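Local structure of UDP-L-Rhamnose Synthase (7JID) at residues V157-R163 / T211-T217; E123-E128 / N260-K266. The protein probably makes UDP-L-rhamnose with the help of NADP(H), being a Rossmann-fold oxidoreductase of the RmlD family that binds both NADP and UDP-rhamnose. One frame throughout, in Å; residues are numbered along the deposited sequence.

Contact 1. Residues V157-R163 / T211-T217; sequences VLNLRIR and TGTFNFT
Two neighbouring parallel strands of the Rossmann-fold sheet, 157-162 and the outermost strand 212-215, meet here at 18° between their short axes, with L158, N159, L160 and R161 facing G212, T213, F214 and N215. Backbone bonds alternate along the pair: V157 O accepts from G212 N, G212 O from N159 N, N159 O from F214 N and F214 O from R161 N. A last one, F216 N to R161 O at 2.8 Å, is more bent than the others, where residues 216-217 run on beyond strand 212-215. Past the end of strand 157-162, the side chain of R163 reaches the bound UDP-rhamnose and is hydrogen-bonded to S191 and N190.

On the face of L158 and L160 the contact is oily. L158 CD1 lies 3.6 Å from CD2 of the F214 ring, and L160 divides its branches: CD2 packs against F214 CB at 3.8 Å, while CD1 stands 4.0 Å from the centroid of the F216 ring, only 5° off its normal, a CH-pi contact. I162 CG2 comes to the edge of that ring, 3.7 Å from F216 CD2. M202 and M205 of helix 195-207 cover this layer.

The other face is polar. N159 and T213 run side by side, and N159 ND2 donates to T213 OG1 at 2.9 Å; the same ND2 is also hydrogen-bonded to D147 OD1, while D147 OD2 forms a salt bridge with R161 NH2. The R161 side chain starts with CG beside the backbone N (chi1 -63°) and runs extended to NE, alongside N215. Its guanidinium has T213 CG2 over one face, and at its edge, nearly in plane, NH1 donates to N215 OD1 at 2.8 Å.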
loop_
_atom_site.group_PDB
_atom_site.type_symbol
_atom_site.label_atom_id
_atom_site.label_comp_id
_atom_site.label_asym_id
_atom_site.label_seq_id
_atom_site.Cartn_x
_atom_site.Cartn_y
_atom_site.Cartn_z
ATOM N N VAL A 157 4.715 18.036 1.959
ATOM C CA VAL A 157 4.364 17.545 0.590
ATOM C C VAL A 157 3.106 18.248 0.083
ATOM O O VAL A 157 2.126 18.345 0.846
ATOM C CB VAL A 157 4.159 16.033 0.569
ATOM C CG1 VAL A 157 3.648 15.539 -0.771
ATOM C CG2 VAL A 157 5.437 15.308 0.976
ATOM N N LEU A 158 3.140 18.652 -1.165
ATOM C CA LEU A 158 1.970 19.167 -1.877
ATOM C C LEU A 158 1.321 17.978 -2.606
ATOM O O LEU A 158 1.943 17.499 -3.567
ATOM C CB LEU A 158 2.382 20.273 -2.853
ATOM C CG LEU A 158 1.259 20.964 -3.626
ATOM C CD1 LEU A 158 0.280 21.621 -2.670
ATOM C CD2 LEU A 158 1.863 21.926 -4.626
ATOM N N ASN A 159 0.125 17.588 -2.198
ATOM C CA ASN A 159 -0.633 16.447 -2.763
ATOM C C ASN A 159 -1.757 17.006 -3.642
ATOM O O ASN A 159 -2.775 17.424 -3.114
ATOM C CB ASN A 159 -1.050 15.519 -1.636
ATOM C CG ASN A 159 -2.089 14.514 -2.075
ATOM O OD1 ASN A 159 -1.942 13.941 -3.148
ATOM N ND2 ASN A 159 -3.045 14.259 -1.206
ATOM N N LEU A 160 -1.594 16.942 -4.942
ATOM C CA LEU A 160 -2.573 17.542 -5.880
ATOM C C LEU A 160 -3.454 16.431 -6.473
ATOM O O LEU A 160 -2.930 15.462 -7.046
ATOM C CB LEU A 160 -1.888 18.318 -7.005
ATOM C CG LEU A 160 -1.052 19.501 -6.520
ATOM C CD1 LEU A 160 -0.418 20.199 -7.693
ATOM C CD2 LEU A 160 -1.858 20.449 -5.634
ATOM N N ARG A 161 -4.754 16.500 -6.220
ATOM C CA ARG A 161 -5.702 15.528 -6.808
ATOM C C ARG A 161 -6.255 15.993 -8.156
ATOM O O ARG A 161 -7.190 16.824 -8.238
ATOM C CB ARG A 161 -6.822 15.321 -5.788
ATOM C CG ARG A 161 -6.411 14.720 -4.463
ATOM C CD ARG A 161 -7.690 14.569 -3.684
ATOM N NE ARG A 161 -7.565 14.102 -2.338
ATOM C CZ ARG A 161 -8.427 14.365 -1.360
ATOM N NH1 ARG A 161 -9.415 15.227 -1.560
ATOM N NH2 ARG A 161 -8.242 13.796 -0.181
ATOM N N ILE A 162 -5.655 15.523 -9.261
ATOM C CA ILE A 162 -6.204 15.799 -10.615
ATOM C C ILE A 162 -7.187 14.672 -10.953
ATOM O O ILE A 162 -7.082 13.580 -10.368
ATOM C CB ILE A 162 -5.110 15.962 -11.675
ATOM C CG1 ILE A 162 -4.239 14.707 -11.779
ATOM C CG2 ILE A 162 -4.317 17.232 -11.397
ATOM C CD1 ILE A 162 -3.531 14.620 -13.119
ATOM N N ARG A 163 -8.037 14.947 -11.904
ATOM C CA ARG A 163 -8.883 13.892 -12.492
ATOM C C ARG A 163 -8.969 14.064 -13.986
ATOM O O ARG A 163 -9.065 15.214 -14.466
ATOM C CB ARG A 163 -10.291 13.929 -11.919
ATOM C CG ARG A 163 -10.335 13.737 -10.422
ATOM C CD ARG A 163 -11.757 13.613 -9.886
ATOM N NE ARG A 163 -12.370 12.354 -10.303
ATOM C CZ ARG A 163 -13.514 12.183 -10.964
ATOM N NH1 ARG A 163 -14.141 13.192 -11.526
ATOM N NH2 ARG A 163 -13.966 10.972 -11.178
ATOM N N THR A 211 2.058 23.602 0.711
ATOM C CA THR A 211 2.012 22.158 1.058
ATOM C C THR A 211 0.579 21.786 1.398
ATOM O O THR A 211 -0.265 22.682 1.482
ATOM C CB THR A 211 2.989 21.736 2.170
ATOM O OG1 THR A 211 2.651 22.399 3.390
ATOM C CG2 THR A 211 4.414 21.975 1.738
ATOM N N GLY A 212 0.331 20.490 1.559
ATOM C CA GLY A 212 -0.990 20.003 1.940
ATOM C C GLY A 212 -1.686 19.313 0.774
ATOM O O GLY A 212 -1.140 19.282 -0.322
ATOM N N THR A 213 -2.915 18.920 0.993
ATOM C CA THR A 213 -3.754 18.301 -0.059
ATOM C C THR A 213 -4.584 19.409 -0.720
ATOM O O THR A 213 -5.166 20.239 -0.017
ATOM C CB THR A 213 -4.614 17.181 0.505
ATOM O OG1 THR A 213 -3.716 16.150 0.924
ATOM C CG2 THR A 213 -5.579 16.604 -0.500
ATOM N N PHE A 214 -4.698 19.373 -2.042
ATOM C CA PHE A 214 -5.618 20.247 -2.817
ATOM C C PHE A 214 -6.327 19.399 -3.851
ATOM O O PHE A 214 -5.664 18.797 -4.725
ATOM C CB PHE A 214 -4.896 21.386 -3.508
ATOM C CG PHE A 214 -4.367 22.453 -2.579
ATOM C CD1 PHE A 214 -5.004 23.687 -2.498
ATOM C CD2 PHE A 214 -3.176 22.263 -1.899
ATOM C CE1 PHE A 214 -4.475 24.684 -1.679
ATOM C CE2 PHE A 214 -2.678 23.247 -1.046
ATOM C CZ PHE A 214 -3.311 24.474 -0.983
ATOM N N ASN A 215 -7.641 19.493 -3.876
ATOM C CA ASN A 215 -8.439 19.111 -5.063
ATOM C C ASN A 215 -7.993 20.030 -6.199
ATOM O O ASN A 215 -7.916 21.242 -6.015
ATOM C CB ASN A 215 -9.931 19.199 -4.734
ATOM C CG ASN A 215 -10.395 18.117 -3.804
ATOM O OD1 ASN A 215 -9.808 17.037 -3.717
ATOM N ND2 ASN A 215 -11.444 18.417 -3.030
ATOM N N PHE A 216 -7.659 19.453 -7.335
ATOM C CA PHE A 216 -6.892 20.135 -8.387
ATOM C C PHE A 216 -7.574 19.858 -9.724
ATOM O O PHE A 216 -6.929 19.490 -10.700
ATOM C CB PHE A 216 -5.430 19.735 -8.327
ATOM C CG PHE A 216 -4.570 20.842 -8.845
ATOM C CD1 PHE A 216 -4.368 21.982 -8.090
ATOM C CD2 PHE A 216 -3.883 20.681 -10.028
ATOM C CE1 PHE A 216 -3.522 22.979 -8.579
ATOM C CE2 PHE A 216 -3.075 21.689 -10.524
ATOM C CZ PHE A 216 -2.874 22.816 -9.765
ATOM N N THR A 217 -8.871 20.127 -9.735
ATOM C CA THR A 217 -9.718 20.135 -10.943
ATOM C C THR A 217 -10.236 21.558 -11.191
ATOM O O THR A 217 -10.336 22.361 -10.239
ATOM C CB THR A 217 -10.870 19.143 -10.783
ATOM O OG1 THR A 217 -11.477 19.444 -9.530
ATOM C CG2 THR A 217 -10.411 17.697 -10.820
#

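Contact 2. Residues E123-E128 / N260-K266; sequences EKGFTE and NLLNTDK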
loop_
_atom_site.group_PDB
_atom_site.type_symbol
_atom_site.label_atom_id
_atom_site.label_comp_id
_atom_site.label_asym_id
_atom_site.label_seq_id
_atom_site.Cartn_x
_atom_site.Cartn_y
_atom_site.Cartn_z
ATOM N N GLU A 123 -25.138 19.312 -1.713
ATOM C CA GLU A 123 -23.845 18.578 -1.831
ATOM C C GLU A 123 -22.848 19.463 -2.579
ATOM O O GLU A 123 -23.183 19.924 -3.683
ATOM C CB GLU A 123 -24.056 17.262 -2.555
ATOM C CG GLU A 123 -24.765 16.210 -1.713
ATOM C CD GLU A 123 -24.903 14.868 -2.395
ATOM O OE1 GLU A 123 -24.958 14.830 -3.623
ATOM O OE2 GLU A 123 -25.001 13.852 -1.689
ATOM N N LYS A 124 -21.749 19.792 -1.924
ATOM C CA LYS A 124 -20.745 20.753 -2.459
ATOM C C LYS A 124 -19.478 20.028 -2.921
ATOM O O LYS A 124 -18.572 20.714 -3.370
ATOM C CB LYS A 124 -20.405 21.813 -1.412
ATOM C CG LYS A 124 -21.530 22.789 -1.077
ATOM C CD LYS A 124 -22.622 22.848 -2.108
ATOM C CE LYS A 124 -23.730 23.838 -1.800
ATOM N NZ LYS A 124 -23.681 24.963 -2.756
ATOM N N GLY A 125 -19.424 18.697 -2.849
ATOM C CA GLY A 125 -18.293 17.928 -3.405
ATOM C C GLY A 125 -17.362 17.403 -2.327
ATOM O O GLY A 125 -17.369 17.944 -1.179
ATOM N N PHE A 126 -16.523 16.428 -2.661
ATOM C CA PHE A 126 -15.571 15.840 -1.707
ATOM C C PHE A 126 -14.499 16.880 -1.407
ATOM O O PHE A 126 -14.039 17.601 -2.328
ATOM C CB PHE A 126 -15.006 14.525 -2.248
ATOM C CG PHE A 126 -16.082 13.476 -2.296
ATOM C CD1 PHE A 126 -16.377 12.729 -1.159
ATOM C CD2 PHE A 126 -16.815 13.256 -3.446
ATOM C CE1 PHE A 126 -17.394 11.795 -1.201
ATOM C CE2 PHE A 126 -17.818 12.305 -3.484
ATOM C CZ PHE A 126 -18.087 11.556 -2.357
ATOM N N THR A 127 -14.158 16.979 -0.122
ATOM C CA THR A 127 -13.130 17.908 0.364
ATOM C C THR A 127 -11.760 17.231 0.471
ATOM O O THR A 127 -11.638 15.978 0.445
ATOM C CB THR A 127 -13.557 18.546 1.689
ATOM O OG1 THR A 127 -13.432 17.490 2.638
ATOM C CG2 THR A 127 -14.946 19.147 1.590
ATOM N N GLU A 128 -10.756 18.059 0.748
ATOM C CA GLU A 128 -9.368 17.611 0.933
ATOM C C GLU A 128 -9.305 16.681 2.139
ATOM O O GLU A 128 -8.535 15.696 2.101
ATOM C CB GLU A 128 -8.422 18.794 1.069
ATOM C CG GLU A 128 -8.204 19.473 -0.246
ATOM C CD GLU A 128 -9.276 20.428 -0.765
ATOM O OE1 GLU A 128 -10.180 20.792 0.045
ATOM O OE2 GLU A 128 -9.136 20.910 -1.883
ATOM N N ASN A 260 -17.315 11.771 -9.702
ATOM C CA ASN A 260 -17.503 12.623 -8.505
ATOM C C ASN A 260 -17.436 14.104 -8.901
ATOM O O ASN A 260 -16.981 14.433 -9.999
ATOM C CB ASN A 260 -16.522 12.221 -7.410
ATOM C CG ASN A 260 -15.086 12.588 -7.735
ATOM O OD1 ASN A 260 -14.826 13.739 -8.039
ATOM N ND2 ASN A 260 -14.208 11.610 -7.596
ATOM N N LEU A 261 -17.860 14.923 -7.958
ATOM C CA LEU A 261 -17.481 16.345 -7.808
ATOM C C LEU A 261 -16.458 16.473 -6.699
ATOM O O LEU A 261 -16.736 15.966 -5.569
ATOM C CB LEU A 261 -18.719 17.163 -7.433
ATOM C CG LEU A 261 -18.484 18.618 -7.012
ATOM C CD1 LEU A 261 -17.968 19.447 -8.171
ATOM C CD2 LEU A 261 -19.763 19.242 -6.446
ATOM N N LEU A 262 -15.367 17.172 -6.977
ATOM C CA LEU A 262 -14.449 17.666 -5.927
ATOM C C LEU A 262 -14.817 19.098 -5.572
ATOM O O LEU A 262 -15.030 19.921 -6.465
ATOM C CB LEU A 262 -12.990 17.598 -6.387
ATOM C CG LEU A 262 -12.470 16.231 -6.822
ATOM C CD1 LEU A 262 -11.041 16.434 -7.368
ATOM C CD2 LEU A 262 -12.577 15.199 -5.722
ATOM N N ASN A 263 -14.901 19.351 -4.266
ATOM C CA ASN A 263 -15.005 20.732 -3.758
ATOM C C ASN A 263 -13.660 21.429 -3.963
ATOM O O ASN A 263 -12.665 20.913 -3.409
ATOM C CB ASN A 263 -15.433 20.705 -2.302
ATOM C CG ASN A 263 -15.651 22.075 -1.722
ATOM O OD1 ASN A 263 -14.893 22.992 -1.973
ATOM N ND2 ASN A 263 -16.593 22.177 -0.788
ATOM N N THR A 264 -13.642 22.494 -4.753
ATOM C CA THR A 264 -12.364 23.190 -5.022
ATOM C C THR A 264 -12.302 24.540 -4.311
ATOM O O THR A 264 -11.542 25.345 -4.756
ATOM C CB THR A 264 -12.113 23.300 -6.514
ATOM O OG1 THR A 264 -13.190 23.995 -7.127
ATOM C CG2 THR A 264 -11.878 21.949 -7.145
ATOM N N ASP A 265 -13.059 24.758 -3.253
ATOM C CA ASP A 265 -12.994 26.044 -2.520
ATOM C C ASP A 265 -11.570 26.316 -2.053
ATOM O O ASP A 265 -11.128 27.488 -2.068
ATOM C CB ASP A 265 -14.017 26.061 -1.393
ATOM C CG ASP A 265 -15.470 26.052 -1.853
ATOM O OD1 ASP A 265 -15.723 26.212 -3.074
ATOM O OD2 ASP A 265 -16.326 25.918 -0.981
ATOM N N LYS A 266 -10.863 25.286 -1.618
ATOM C CA LYS A 266 -9.511 25.510 -1.074
ATOM C C LYS A 266 -8.614 26.091 -2.172
ATOM O O LYS A 266 -7.930 27.076 -1.909
ATOM C CB LYS A 266 -8.922 24.234 -0.481
ATOM C CG LYS A 266 -7.595 24.465 0.235
ATOM C CD LYS A 266 -7.021 23.183 0.743
ATOM C CE LYS A 266 -5.740 23.383 1.521
ATOM N NZ LYS A 266 -5.185 22.122 2.053
HETATM O O HOH W 1 -18.353 19.943 0.317
HETATM O O HOH W 2 -11.876 22.612 -1.101
#
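F126 and L262 form a single backbone bridge between the loop that follows Rossmann strand 103-109 and the chain entering helix 265-270. Two hydrogen bonds make it: F126 N donates to L261 O at 3.0 Å, and F126 O accepts from N263 N at 2.7 Å, so both polar backbone atoms of F126 are used. Just before it, G125, without a side chain, brings its CA to 3.3 Å from L261 O, so the two backbones lie directly against each other.

Side-chain packing flanks the bridge. The edge of the F126 ring is turned to L261 O, with CD2 3.4 Å away, while N260 CB meets CD2 and CE2 obliquely; the N260 amide itself is bonded to F113 and G110. F126 CB and L262 CD2 make a looser apolar pair, and L261 CD2 packs on the K124 carbonyl.

N263 carries the polar part. Its CB lies 3.3 Å from K124 O, and CG, anti to the backbone N (chi1 -176°), carries the amide past that carbonyl, with ND2 3.6 Å from K124 O. Its OD1 accepts from D265 N, nearly in line with the C=O bond, which is an Asx turn at the start of the helix. Its ND2 donates to a water that in turn donates to G125 O, adding a solvent link between the two segments.

Acid and base lie close without pairing directly: E128 OE1 and K266 NZ are 5.5 Å apart, and each side chain has its own partner on strand 212-215, OE2 with N215 N and NZ with T213 O. The carboxylate crosses the aliphatic part of K266, and a second water joins it to the K266 backbone, accepting from K266 N and lying 2.7 Å from E128 OE1.

In the fold
From the N terminus, the chain passes through strand 103-109 and reaches residues 123-128, the first half of contact 2, before helix 138-150. Strand 157-162 then opens contact 1, which closes on strand 212-215 after a 47-residue excursion containing helices 175-181 and 195-207. Only at residues 260-266 does contact 2 close, so contact 1 is nested within its loop. The centres lie about 12 Å apart and the two contacts touch: N263 O bonds to N215 ND2, and R161 NH1 to T127 O. Contact 1 thus adds the outermost strand to the sheet, and contact 2 ties the loop and helix 265-270 beside that strand.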